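Long-range contacts in putative sugar ABC transporter, substrate-binding protein (Clostridium phytofermentans, PDB 4WZZ), which binds L-rhamnose and probably serves as the extracellular solute-binding component of a sugar ABC transporter: residues I163-M168 and K201-D206; A170-S175 and S207-L212; D180-S185 and P239-I244. All blocks are in the same frame, centred on the assembly; numbering follows the deposited sequence.

From the N terminus, the chain meets all three first segments before any partner: 163-168 and 170-175 on helix 160-174, then 180-185 on the strand that follows. Their partners come in the same order. Interaction 1 closes a loop at 201-206, interaction 2 at 207-212 and interaction 3 at 239-244, so every pair of contacts crosses and none nests. Interaction 1 joins helix 160-174 to the end of helix 191-203, interaction 2 joins the same helix to the approach to strand 212-219, and interaction 3 pairs neighbouring strands of the four-stranded parallel sheet. W181 connects them, touching M168, M204, I171 and L212.

Interaction 1 (I163-M168 and K201-D206); sequences IAQALM and KTVMQD
In the alpha/beta lobe built on the four-stranded parallel sheet, helix 160-174 meets the C-terminal end of helix 191-203 chiefly through V203, whose two methyls are received by A164, Q165 and M168. The backbones come within 6.4 Å at the CA atoms of Q165 and V203, near enough for short side chains to meet. V203 has CG1 anti to its own N (chi1 170°), which carries this methyl to both Q165 and M168: CG1 lies 3.6 Å from Q165 OE1 and 3.7 Å from M168 CG. The other methyl, CG2, turns to the small A164, where it stops 4.2 Å from CB. Q165 runs across V203 at about a right angle and lays its whole amide group beside CG1; the amide nitrogen NE2 is anchored by D169, one helical turn along.

Selenomethionine M168 bends at both chi2 and chi3, curling its end toward the other segment. Its terminal CE reaches 3.7 Å from M204 CB, while SE is 4.0 Å from the same M204 CB. The contact is van der Waals packing, apolar for A164 and M168, with the Q165 amide lying against a V203 methyl. The far segment is braced separately: a type I turn runs from V203 to D206, and Q205 NE2 donates a nearly straight bond (170°) to K201 O at 2.9 Å.

Strand 179-185 adjoins the pair through W181, which touches both M168 and M204. M200 of helix 191-203 continues the interface along A164, L167 and M168, and Y209 of the following loop also packs on M168 and V203.

Interaction 2 (A170-S175 and S207-L212); sequences AILDIS and SKYSKL
The backbones draw closest at L172 and Y209, with CA atoms 6.7 Å apart, where the last turns of helix 160-174 face a short 3-10 segment and a type I turn spanning Y209 to L212. This is a helix-to-strand connection of the alpha/beta lobe: the chain has left helix 191-203 and is about to enter edge strand 212-219.

L172 is the central side chain. With chi1 at -179° its CG lies anti to the backbone N, and both methyls lie near the backbone oxygen of K208. CD1, 3.6 Å from K208 O, goes on to L212 CD1 at 4.0 Å. CD2 meets the aliphatic part of the lysine, 3.9 Å from K208 CE, and approaches the Y209 ring obliquely. L172 and L212 cross at about a right angle, and I171 adds its CG2 methyl to the same leucine, 4.0 Å from L212 CD1.

The ring of Y209 is also covered from within its own segment, since K208 CG sits 3.4 Å above the ring plane, over its centre. The polar ends of both residues converge on one carboxylate oxygen, D169 OD1, by a salt bridge from K208 NZ and a hydrogen bond with Y209 OH, which ties the loop back to helix 160-174.

S175 holds I171 O twice, through its backbone N and through OG at 2.8 Å, the two donors arriving from opposite faces of the carbonyl plane; the same S175 OG lies 3.4 Å from the L212 methyl CD2.

Interaction 3 (D180-S185 and P239-I244); sequences DWAVLS and PNIKVI
I241 reaches alongside D180, W181 and A182 in the pairing of two adjacent strands of the parallel sheet. From its CB the chain extends through CG1, anti to the backbone N (chi1 -172°). CG1 lies 3.6 Å from D180 O and 3.9 Å from W181 CA, so it passes beside the backbone of strand 179-185. The chain stays extended at chi2 (170°), and CD1 ends 3.6 Å from A182 CB, an apolar contact.

The register pairs W181 with V243 and A182 with I244 in parallel. K242 N donates to D180 O at 2.9 Å, close to straight at 165°, and A182 N donates to V243 O at 3.1 Å. V243 O also receives a CA-H...O contact from W181. Ahead of these, one water joins the backbones, accepting from D180 N at 2.8 Å and donating to N240 O at 2.9 Å.

W181 and V243 share one face of the sheet, where helix 160-174 covers them: M168 and I171 touch W181, while I171 and I174 touch V243. The other face, carrying A182, L184 and I244, is met by helix 224-237, whose I234 touches both A182 and I241. Strand 212-219 flanks 179-185 on its far edge, giving the pair its place inside an alpha/beta/alpha layered lobe.

Interaction 1 (I163-M168 and K201-D206)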
ATOM      1  N   ILE A 163      -9.609   4.950   1.932  1.00 11.75           N
ATOM      2  CA  ILE A 163      -9.399   3.505   2.065  1.00 12.35           C
ATOM      3  C   ILE A 163     -10.143   3.016   3.311  1.00 11.61           C
ATOM      4  O   ILE A 163     -10.838   2.029   3.267  1.00 10.51           O
ATOM      5  CB  ILE A 163      -7.918   3.186   2.184  1.00  9.89           C
ATOM      6  CG1 ILE A 163      -7.215   3.453   0.852  1.00 11.88           C
ATOM      7  CG2 ILE A 163      -7.702   1.748   2.658  1.00 12.41           C
ATOM      8  CD1 ILE A 163      -7.614   2.483  -0.252  1.00 19.25           C
ATOM      9  N   ALA A 164      -9.998   3.727   4.425  1.00 10.88           N
ATOM     10  CA  ALA A 164     -10.680   3.316   5.649  1.00 10.87           C
ATOM     11  C   ALA A 164     -12.201   3.276   5.502  1.00 11.18           C
ATOM     12  O   ALA A 164     -12.884   2.360   5.995  1.00 11.73           O
ATOM     13  CB  ALA A 164     -10.289   4.229   6.805  1.00 15.09           C
ATOM     14  N   GLN A 165     -12.737   4.297   4.852  1.00 11.25           N
ATOM     15  CA  GLN A 165     -14.165   4.412   4.677  1.00 12.27           C
ATOM     16  C   GLN A 165     -14.688   3.316   3.746  1.00 12.18           C
ATOM     17  O   GLN A 165     -15.707   2.672   4.026  1.00 13.65           O
ATOM     18  CB  GLN A 165     -14.472   5.829   4.183  1.00 16.83           C
ATOM     19  CG  GLN A 165     -15.907   6.132   3.996  1.00 23.00           C
ATOM     20  CD  GLN A 165     -16.637   6.243   5.304  1.00 32.72           C
ATOM     21  OE1 GLN A 165     -16.296   7.079   6.150  1.00 28.64           O
ATOM     22  NE2 GLN A 165     -17.658   5.403   5.487  1.00 34.44           N
ATOM     23  N   ALA A 166     -13.966   3.053   2.657  1.00 14.86           N
ATOM     24  CA  ALA A 166     -14.368   1.992   1.736  1.00 12.23           C
ATOM     25  C   ALA A 166     -14.411   0.666   2.475  1.00 11.02           C
ATOM     26  O   ALA A 166     -15.350  -0.123   2.338  1.00 11.35           O
ATOM     27  CB  ALA A 166     -13.379   1.897   0.564  1.00 14.36           C
ATOM     28  N   LEU A 167     -13.373   0.386   3.253  1.00  9.38           N
ATOM     29  CA  LEU A 167     -13.321  -0.868   3.970  1.00  9.14           C
ATOM     30  C   LEU A 167     -14.404  -1.000   5.026  1.00 11.32           C
ATOM     31  O   LEU A 167     -15.022  -2.048   5.148  1.00  9.56           O
ATOM     32  CB  LEU A 167     -11.920  -1.080   4.560  1.00  9.03           C
ATOM     33  CG  LEU A 167     -10.821  -1.305   3.498  1.00 10.45           C
ATOM     34  CD1 LEU A 167      -9.464  -1.423   4.139  1.00 11.74           C
ATOM     35  CD2 LEU A 167     -11.122  -2.522   2.635  1.00 11.91           C
HETATM   36  N   MSE A 168     -14.656   0.060   5.790  1.00 10.59           N
HETATM   37  CA  MSE A 168     -15.694  -0.036   6.825  1.00 10.75           C
HETATM   38  C   MSE A 168     -17.054  -0.270   6.186  1.00 12.72           C
HETATM   39  O   MSE A 168     -17.844  -1.071   6.684  1.00 11.84           O
HETATM   40  CB  MSE A 168     -15.740   1.189   7.730  1.00 12.60           C
HETATM   41  CG  MSE A 168     -14.612   1.258   8.752  1.00 12.72           C
HETATM   42 SE   MSE A 168     -14.373  -0.412   9.804  1.00 22.56          SE
HETATM   43  CE  MSE A 168     -16.235  -0.727  10.316  1.00 13.47           C
ATOM     44  N   LYS A 201     -10.668   2.620  12.625  1.00 13.54           N
ATOM     45  CA  LYS A 201     -11.123   2.720  14.001  1.00 14.38           C
ATOM     46  C   LYS A 201     -11.808   4.051  14.238  1.00 15.11           C
ATOM     47  O   LYS A 201     -12.755   4.129  15.006  1.00 15.70           O
ATOM     48  CB  LYS A 201      -9.982   2.458  14.971  1.00 15.14           C
ATOM     49  CG  LYS A 201      -9.557   0.959  14.937  1.00 16.73           C
ATOM     50  CD  LYS A 201      -8.519   0.623  15.975  1.00 18.24           C
ATOM     51  CE  LYS A 201      -7.292   1.472  15.796  1.00 21.57           C
ATOM     52  NZ  LYS A 201      -6.174   0.976  16.635  1.00 25.55           N
ATOM     53  N   THR A 202     -11.336   5.101  13.574  1.00 15.16           N
ATOM     54  CA  THR A 202     -12.040   6.384  13.644  1.00 15.86           C
ATOM     55  C   THR A 202     -13.401   6.323  12.938  1.00 15.59           C
ATOM     56  O   THR A 202     -14.414   6.752  13.492  1.00 16.39           O
ATOM     57  CB  THR A 202     -11.143   7.503  13.074  1.00 16.05           C
ATOM     58  OG1 THR A 202      -9.981   7.638  13.908  1.00 19.30           O
ATOM     59  CG2 THR A 202     -11.863   8.858  13.012  1.00 16.80           C
ATOM     60  N   VAL A 203     -13.432   5.809  11.712  1.00 14.71           N
ATOM     61  CA  VAL A 203     -14.657   5.726  10.939  1.00 14.49           C
ATOM     62  C   VAL A 203     -15.709   4.901  11.683  1.00 14.69           C
ATOM     63  O   VAL A 203     -16.892   5.255  11.722  1.00 15.15           O
ATOM     64  CB  VAL A 203     -14.363   5.097   9.563  1.00 13.53           C
ATOM     65  CG1 VAL A 203     -15.652   4.759   8.810  1.00 13.32           C
ATOM     66  CG2 VAL A 203     -13.501   6.013   8.744  1.00 13.87           C
HETATM   67  N   MSE A 204     -15.270   3.797  12.285  1.00 15.84           N
HETATM   68  CA  MSE A 204     -16.222   2.860  12.860  1.00 14.57           C
HETATM   69  C   MSE A 204     -16.929   3.368  14.124  1.00 15.66           C
HETATM   70  O   MSE A 204     -17.784   2.662  14.659  1.00 15.94           O
HETATM   71  CB  MSE A 204     -15.537   1.513  13.152  1.00 14.08           C
HETATM   72  CG  MSE A 204     -14.762   1.537  14.435  1.00 14.66           C
HETATM   73 SE   MSE A 204     -13.691  -0.111  14.660  1.00 24.27          SE
HETATM   74  CE  MSE A 204     -13.238   0.109  16.526  1.00 15.26           C
ATOM     75  N   GLN A 205     -16.587   4.579  14.591  1.00 16.34           N
ATOM     76  CA  GLN A 205     -17.258   5.167  15.744  1.00 17.47           C
ATOM     77  C   GLN A 205     -18.639   5.651  15.354  1.00 17.84           C
ATOM     78  O   GLN A 205     -19.494   5.871  16.221  1.00 18.77           O
ATOM     79  CB  GLN A 205     -16.467   6.339  16.319  1.00 18.16           C
ATOM     80  CG  GLN A 205     -15.038   6.015  16.707  1.00 17.96           C
ATOM     81  CD  GLN A 205     -14.966   4.944  17.765  1.00 18.18           C
ATOM     82  OE1 GLN A 205     -15.637   5.035  18.789  1.00 22.31           O
ATOM     83  NE2 GLN A 205     -14.187   3.894  17.504  1.00 20.07           N
ATOM     84  N   ASP A 206     -18.852   5.839  14.054  1.00 15.63           N
ATOM     85  CA  ASP A 206     -20.141   6.332  13.565  1.00 16.80           C
ATOM     86  C   ASP A 206     -21.260   5.365  13.965  1.00 15.65           C
ATOM     87  O   ASP A 206     -21.094   4.130  13.889  1.00 16.37           O
ATOM     88  CB  ASP A 206     -20.110   6.479  12.055  1.00 15.79           C
ATOM     89  CG  ASP A 206     -21.290   7.239  11.523  1.00 24.98           C
ATOM     90  OD1 ASP A 206     -22.383   6.650  11.407  1.00 21.73           O
ATOM     91  OD2 ASP A 206     -21.123   8.435  11.220  1.00 25.68           O
TER

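Interaction 2 (A170-S175 and S207-L212)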
ATOM      1  N   ALA A 170     -17.593  -1.688   3.345  1.00 11.00           N
ATOM      2  CA  ALA A 170     -17.576  -3.058   2.874  1.00 11.25           C
ATOM      3  C   ALA A 170     -17.896  -4.032   3.979  1.00 13.23           C
ATOM      4  O   ALA A 170     -18.722  -4.936   3.817  1.00 12.53           O
ATOM      5  CB  ALA A 170     -16.224  -3.407   2.246  1.00 13.53           C
ATOM      6  N   ILE A 171     -17.264  -3.860   5.133  1.00 11.70           N
ATOM      7  CA  ILE A 171     -17.541  -4.756   6.257  1.00 10.49           C
ATOM      8  C   ILE A 171     -19.013  -4.681   6.662  1.00 11.13           C
ATOM      9  O   ILE A 171     -19.656  -5.700   6.887  1.00 13.47           O
ATOM     10  CB  ILE A 171     -16.621  -4.448   7.450  1.00 12.53           C
ATOM     11  CG1 ILE A 171     -15.152  -4.780   7.106  1.00 12.64           C
ATOM     12  CG2 ILE A 171     -17.054  -5.228   8.664  1.00 12.32           C
ATOM     13  CD1 ILE A 171     -14.160  -3.877   7.829  1.00 13.56           C
ATOM     14  N   LEU A 172     -19.546  -3.467   6.727  1.00 13.25           N
ATOM     15  CA  LEU A 172     -20.921  -3.272   7.143  1.00 14.28           C
ATOM     16  C   LEU A 172     -21.876  -3.993   6.179  1.00 17.12           C
ATOM     17  O   LEU A 172     -22.854  -4.598   6.590  1.00 15.99           O
ATOM     18  CB  LEU A 172     -21.246  -1.778   7.210  1.00 14.97           C
ATOM     19  CG  LEU A 172     -22.670  -1.458   7.677  1.00 14.18           C
ATOM     20  CD1 LEU A 172     -22.874  -1.889   9.123  1.00 16.48           C
ATOM     21  CD2 LEU A 172     -22.964   0.014   7.512  1.00 16.80           C
ATOM     22  N   ASP A 173     -21.586  -3.883   4.890  1.00 14.98           N
ATOM     23  CA  ASP A 173     -22.402  -4.499   3.851  1.00 17.58           C
ATOM     24  C   ASP A 173     -22.298  -6.012   3.903  1.00 16.81           C
ATOM     25  O   ASP A 173     -23.294  -6.727   4.027  1.00 17.26           O
ATOM     26  CB  ASP A 173     -21.931  -3.988   2.486  1.00 17.24           C
ATOM     27  CG  ASP A 173     -22.679  -4.626   1.330  1.00 24.67           C
ATOM     28  OD1 ASP A 173     -23.889  -4.931   1.475  1.00 25.08           O
ATOM     29  OD2 ASP A 173     -22.062  -4.801   0.266  1.00 20.97           O
ATOM     30  N   ILE A 174     -21.065  -6.505   3.820  1.00 14.85           N
ATOM     31  CA  ILE A 174     -20.811  -7.926   3.687  1.00 13.67           C
ATOM     32  C   ILE A 174     -21.225  -8.724   4.939  1.00 19.00           C
ATOM     33  O   ILE A 174     -21.629  -9.884   4.836  1.00 21.68           O
ATOM     34  CB  ILE A 174     -19.322  -8.148   3.326  1.00 13.66           C
ATOM     35  CG1 ILE A 174     -19.035  -7.542   1.947  1.00 15.64           C
ATOM     36  CG2 ILE A 174     -18.970  -9.596   3.380  1.00 18.82           C
ATOM     37  CD1 ILE A 174     -17.532  -7.299   1.703  1.00 19.37           C
ATOM     38  N   SER A 175     -21.146  -8.103   6.112  1.00 16.14           N
ATOM     39  CA  SER A 175     -21.527  -8.751   7.357  1.00 13.57           C
ATOM     40  C   SER A 175     -23.032  -8.860   7.483  1.00 15.86           C
ATOM     41  O   SER A 175     -23.511  -9.569   8.351  1.00 21.11           O
ATOM     42  CB  SER A 175     -21.016  -7.958   8.565  1.00 14.86           C
ATOM     43  OG  SER A 175     -21.635  -6.671   8.591  1.00 15.98           O
ATOM     44  N   SER A 207     -22.409   5.910  14.360  1.00 17.30           N
ATOM     45  CA  SER A 207     -23.488   5.051  14.849  1.00 18.08           C
ATOM     46  C   SER A 207     -23.930   3.995  13.821  1.00 20.67           C
ATOM     47  O   SER A 207     -24.464   2.935  14.190  1.00 19.79           O
ATOM     48  CB  SER A 207     -24.670   5.900  15.326  1.00 25.76           C
ATOM     49  OG  SER A 207     -25.181   6.634  14.249  1.00 34.52           O
ATOM     50  N   LYS A 208     -23.680   4.234  12.536  1.00 17.78           N
ATOM     51  CA  LYS A 208     -24.085   3.242  11.530  1.00 18.02           C
ATOM     52  C   LYS A 208     -23.363   1.902  11.689  1.00 19.45           C
ATOM     53  O   LYS A 208     -23.866   0.864  11.229  1.00 17.79           O
ATOM     54  CB  LYS A 208     -23.879   3.768  10.116  1.00 21.17           C
ATOM     55  CG  LYS A 208     -22.441   3.897   9.728  1.00 20.30           C
ATOM     56  CD  LYS A 208     -22.268   4.708   8.445  1.00 28.25           C
ATOM     57  CE  LYS A 208     -22.654   3.908   7.220  1.00 29.88           C
ATOM     58  NZ  LYS A 208     -22.162   4.577   5.980  1.00 33.48           N
ATOM     59  N   TYR A 209     -22.208   1.925  12.353  1.00 16.29           N
ATOM     60  CA  TYR A 209     -21.391   0.720  12.535  1.00 13.96           C
ATOM     61  C   TYR A 209     -21.540   0.115  13.930  1.00 13.76           C
ATOM     62  O   TYR A 209     -20.761  -0.722  14.315  1.00 17.61           O
ATOM     63  CB  TYR A 209     -19.915   1.032  12.303  1.00 12.55           C
ATOM     64  CG  TYR A 209     -19.612   1.704  10.970  1.00 12.01           C
ATOM     65  CD1 TYR A 209     -19.706   0.998   9.773  1.00 14.79           C
ATOM     66  CD2 TYR A 209     -19.260   3.043  10.912  1.00 11.98           C
ATOM     67  CE1 TYR A 209     -19.434   1.604   8.552  1.00 14.55           C
ATOM     68  CE2 TYR A 209     -18.972   3.659   9.688  1.00 13.03           C
ATOM     69  CZ  TYR A 209     -19.071   2.930   8.519  1.00 19.52           C
ATOM     70  OH  TYR A 209     -18.808   3.525   7.317  1.00 21.77           O
ATOM     71  N   SER A 210     -22.545   0.536  14.682  1.00 17.31           N
ATOM     72  CA  SER A 210     -22.577   0.249  16.112  1.00 19.53           C
ATOM     73  C   SER A 210     -22.801  -1.230  16.445  1.00 20.98           C
ATOM     74  O   SER A 210     -22.468  -1.669  17.544  1.00 22.27           O
ATOM     75  CB  SER A 210     -23.641   1.095  16.802  1.00 24.50           C
ATOM     76  OG  SER A 210     -24.930   0.728  16.367  1.00 23.43           O
ATOM     77  N   LYS A 211     -23.356  -1.987  15.503  1.00 18.86           N
ATOM     78  CA  LYS A 211     -23.589  -3.427  15.697  1.00 17.83           C
ATOM     79  C   LYS A 211     -22.455  -4.312  15.220  1.00 18.57           C
ATOM     80  O   LYS A 211     -22.547  -5.537  15.320  1.00 16.80           O
ATOM     81  CB  LYS A 211     -24.867  -3.863  14.993  1.00 19.72           C
ATOM     82  CG  LYS A 211     -26.123  -3.210  15.540  1.00 22.94           C
ATOM     83  CD  LYS A 211     -27.201  -3.172  14.475  1.00 34.04           C
ATOM     84  CE  LYS A 211     -28.303  -4.159  14.739  1.00 43.73           C
ATOM     85  NZ  LYS A 211     -29.444  -3.535  15.468  1.00 47.85           N
ATOM     86  N   LEU A 212     -21.393  -3.702  14.684  1.00 15.92           N
ATOM     87  CA  LEU A 212     -20.174  -4.422  14.332  1.00 15.83           C
ATOM     88  C   LEU A 212     -19.258  -4.453  15.539  1.00 18.24           C
ATOM     89  O   LEU A 212     -19.266  -3.532  16.351  1.00 18.06           O
ATOM     90  CB  LEU A 212     -19.469  -3.712  13.174  1.00 13.16           C
ATOM     91  CG  LEU A 212     -20.216  -3.648  11.843  1.00 18.35           C
ATOM     92  CD1 LEU A 212     -19.432  -2.836  10.816  1.00 16.32           C
ATOM     93  CD2 LEU A 212     -20.457  -5.053  11.320  1.00 19.44           C
TER

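Interaction 3 (D180-S185 and P239-I244)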
ATOM      1  N   ASP A 180     -19.100  -9.870  14.378  1.00 14.72           N
ATOM      2  CA  ASP A 180     -17.694  -9.753  14.700  1.00 14.67           C
ATOM      3  C   ASP A 180     -16.859  -9.725  13.438  1.00 12.41           C
ATOM      4  O   ASP A 180     -17.184 -10.380  12.436  1.00 12.50           O
ATOM      5  CB  ASP A 180     -17.247 -10.936  15.542  1.00 13.81           C
ATOM      6  CG  ASP A 180     -17.876 -10.972  16.917  1.00 24.42           C
ATOM      7  OD1 ASP A 180     -18.279  -9.926  17.469  1.00 22.24           O
ATOM      8  OD2 ASP A 180     -17.951 -12.084  17.455  1.00 29.04           O
ATOM      9  N   TRP A 181     -15.781  -8.947  13.465  1.00 12.16           N
ATOM     10  CA  TRP A 181     -14.854  -8.932  12.360  1.00 11.48           C
ATOM     11  C   TRP A 181     -13.449  -8.735  12.912  1.00 11.34           C
ATOM     12  O   TRP A 181     -13.261  -8.393  14.083  1.00 12.03           O
ATOM     13  CB  TRP A 181     -15.228  -7.869  11.327  1.00 10.94           C
ATOM     14  CG  TRP A 181     -15.154  -6.446  11.814  1.00 11.34           C
ATOM     15  CD1 TRP A 181     -16.034  -5.809  12.638  1.00 13.47           C
ATOM     16  CD2 TRP A 181     -14.137  -5.499  11.500  1.00 11.28           C
ATOM     17  NE1 TRP A 181     -15.629  -4.509  12.839  1.00 12.56           N
ATOM     18  CE2 TRP A 181     -14.476  -4.293  12.137  1.00 11.72           C
ATOM     19  CE3 TRP A 181     -12.988  -5.547  10.709  1.00 12.50           C
ATOM     20  CZ2 TRP A 181     -13.676  -3.151  12.043  1.00 11.76           C
ATOM     21  CZ3 TRP A 181     -12.224  -4.414  10.587  1.00 10.53           C
ATOM     22  CH2 TRP A 181     -12.565  -3.230  11.263  1.00 11.17           C
ATOM     23  N   ALA A 182     -12.462  -9.030  12.080  1.00 10.70           N
ATOM     24  CA  ALA A 182     -11.070  -8.929  12.480  1.00 10.75           C
ATOM     25  C   ALA A 182     -10.233  -8.339  11.355  1.00 10.52           C
ATOM     26  O   ALA A 182     -10.597  -8.420  10.190  1.00  9.56           O
ATOM     27  CB  ALA A 182     -10.517 -10.302  12.871  1.00 12.38           C
ATOM     28  N   VAL A 183      -9.113  -7.726  11.731  1.00 10.34           N
ATOM     29  CA  VAL A 183      -8.138  -7.260  10.758  1.00  9.89           C
ATOM     30  C   VAL A 183      -6.961  -8.219  10.696  1.00 10.49           C
ATOM     31  O   VAL A 183      -6.389  -8.592  11.727  1.00 10.57           O
ATOM     32  CB  VAL A 183      -7.577  -5.894  11.140  1.00 10.31           C
ATOM     33  CG1 VAL A 183      -6.430  -5.514  10.212  1.00 10.73           C
ATOM     34  CG2 VAL A 183      -8.717  -4.846  11.146  1.00 11.42           C
ATOM     35  N   LEU A 184      -6.606  -8.614   9.481  1.00  9.15           N
ATOM     36  CA  LEU A 184      -5.359  -9.322   9.229  1.00  9.06           C
ATOM     37  C   LEU A 184      -4.477  -8.319   8.510  1.00  9.15           C
ATOM     38  O   LEU A 184      -4.689  -8.011   7.328  1.00  8.47           O
ATOM     39  CB  LEU A 184      -5.579 -10.547   8.336  1.00 10.22           C
ATOM     40  CG  LEU A 184      -4.311 -11.258   7.873  1.00 10.33           C
ATOM     41  CD1 LEU A 184      -3.558 -11.812   9.067  1.00 12.44           C
ATOM     42  CD2 LEU A 184      -4.648 -12.390   6.880  1.00 11.61           C
ATOM     43  N   SER A 185      -3.521  -7.781   9.261  1.00  9.50           N
ATOM     44  CA  SER A 185      -2.629  -6.752   8.736  1.00  9.59           C
ATOM     45  C   SER A 185      -1.333  -7.365   8.201  1.00 10.31           C
ATOM     46  O   SER A 185      -1.178  -8.602   8.116  1.00  9.87           O
ATOM     47  CB  SER A 185      -2.314  -5.746   9.841  1.00 10.35           C
ATOM     48  OG  SER A 185      -1.723  -4.586   9.306  1.00 10.80           O
ATOM     49  N   PRO A 239     -14.675 -18.369  15.975  1.00 18.02           N
ATOM     50  CA  PRO A 239     -15.278 -19.137  14.883  1.00 13.88           C
ATOM     51  C   PRO A 239     -16.529 -18.455  14.336  1.00 16.00           C
ATOM     52  O   PRO A 239     -16.881 -18.745  13.187  1.00 19.56           O
ATOM     53  CB  PRO A 239     -15.663 -20.460  15.541  1.00 18.36           C
ATOM     54  CG  PRO A 239     -14.919 -20.519  16.803  1.00 19.72           C
ATOM     55  CD  PRO A 239     -14.556 -19.144  17.217  1.00 21.46           C
ATOM     56  N   ASN A 240     -17.180 -17.590  15.129  1.00 19.03           N
ATOM     57  CA  ASN A 240     -18.411 -16.941  14.664  1.00 19.57           C
ATOM     58  C   ASN A 240     -18.141 -15.652  13.939  1.00 15.82           C
ATOM     59  O   ASN A 240     -19.074 -14.888  13.680  1.00 17.80           O
ATOM     60  CB  ASN A 240     -19.371 -16.633  15.810  1.00 19.92           C
ATOM     61  CG  ASN A 240     -20.812 -16.442  15.325  1.00 25.22           C
ATOM     62  OD1 ASN A 240     -21.237 -17.022  14.315  1.00 32.28           O
ATOM     63  ND2 ASN A 240     -21.564 -15.632  16.043  1.00 31.63           N
ATOM     64  N   ILE A 241     -16.875 -15.407  13.624  1.00 13.79           N
ATOM     65  CA  ILE A 241     -16.508 -14.206  12.883  1.00 12.75           C
ATOM     66  C   ILE A 241     -17.254 -14.129  11.550  1.00 13.76           C
ATOM     67  O   ILE A 241     -17.458 -15.146  10.865  1.00 15.47           O
ATOM     68  CB  ILE A 241     -14.974 -14.161  12.671  1.00 13.39           C
ATOM     69  CG1 ILE A 241     -14.562 -12.822  12.084  1.00 16.36           C
ATOM     70  CG2 ILE A 241     -14.499 -15.278  11.760  1.00 15.06           C
ATOM     71  CD1 ILE A 241     -13.071 -12.642  12.075  1.00 18.34           C
ATOM     72  N   LYS A 242     -17.689 -12.932  11.183  1.00 10.45           N
ATOM     73  CA  LYS A 242     -18.442 -12.755   9.952  1.00 12.30           C
ATOM     74  C   LYS A 242     -17.569 -12.285   8.794  1.00 12.11           C
ATOM     75  O   LYS A 242     -17.825 -12.644   7.649  1.00 12.84           O
ATOM     76  CB  LYS A 242     -19.574 -11.755  10.178  1.00 16.46           C
ATOM     77  CG  LYS A 242     -20.618 -12.247  11.166  1.00 19.05           C
ATOM     78  CD  LYS A 242     -21.306 -13.492  10.649  1.00 29.13           C
ATOM     79  CE  LYS A 242     -21.948 -14.307  11.790  1.00 35.51           C
ATOM     80  NZ  LYS A 242     -22.698 -15.508  11.294  1.00 35.25           N
ATOM     81  N   VAL A 243     -16.577 -11.438   9.083  1.00  9.23           N
ATOM     82  CA  VAL A 243     -15.746 -10.840   8.053  1.00  8.67           C
ATOM     83  C   VAL A 243     -14.309 -10.723   8.545  1.00  9.65           C
ATOM     84  O   VAL A 243     -14.058 -10.289   9.686  1.00 10.08           O
ATOM     85  CB  VAL A 243     -16.226  -9.421   7.669  1.00 12.39           C
ATOM     86  CG1 VAL A 243     -15.399  -8.876   6.519  1.00 13.95           C
ATOM     87  CG2 VAL A 243     -17.703  -9.419   7.319  1.00 13.89           C
ATOM     88  N   ILE A 244     -13.381 -11.095   7.668  1.00  9.76           N
ATOM     89  CA  ILE A 244     -11.965 -10.778   7.824  1.00  8.02           C
ATOM     90  C   ILE A 244     -11.644  -9.646   6.848  1.00  7.52           C
ATOM     91  O   ILE A 244     -11.963  -9.721   5.671  1.00  8.98           O
ATOM     92  CB  ILE A 244     -11.061 -11.993   7.568  1.00  9.05           C
ATOM     93  CG1 ILE A 244     -11.305 -13.077   8.637  1.00 11.09           C
ATOM     94  CG2 ILE A 244      -9.591 -11.596   7.588  1.00 10.01           C
ATOM     95  CD1 ILE A 244     -10.637 -14.421   8.301  1.00  8.94           C
TER
HETATM   96  O   HOH W   1     -20.268 -12.453  14.605  1.00 18.21           O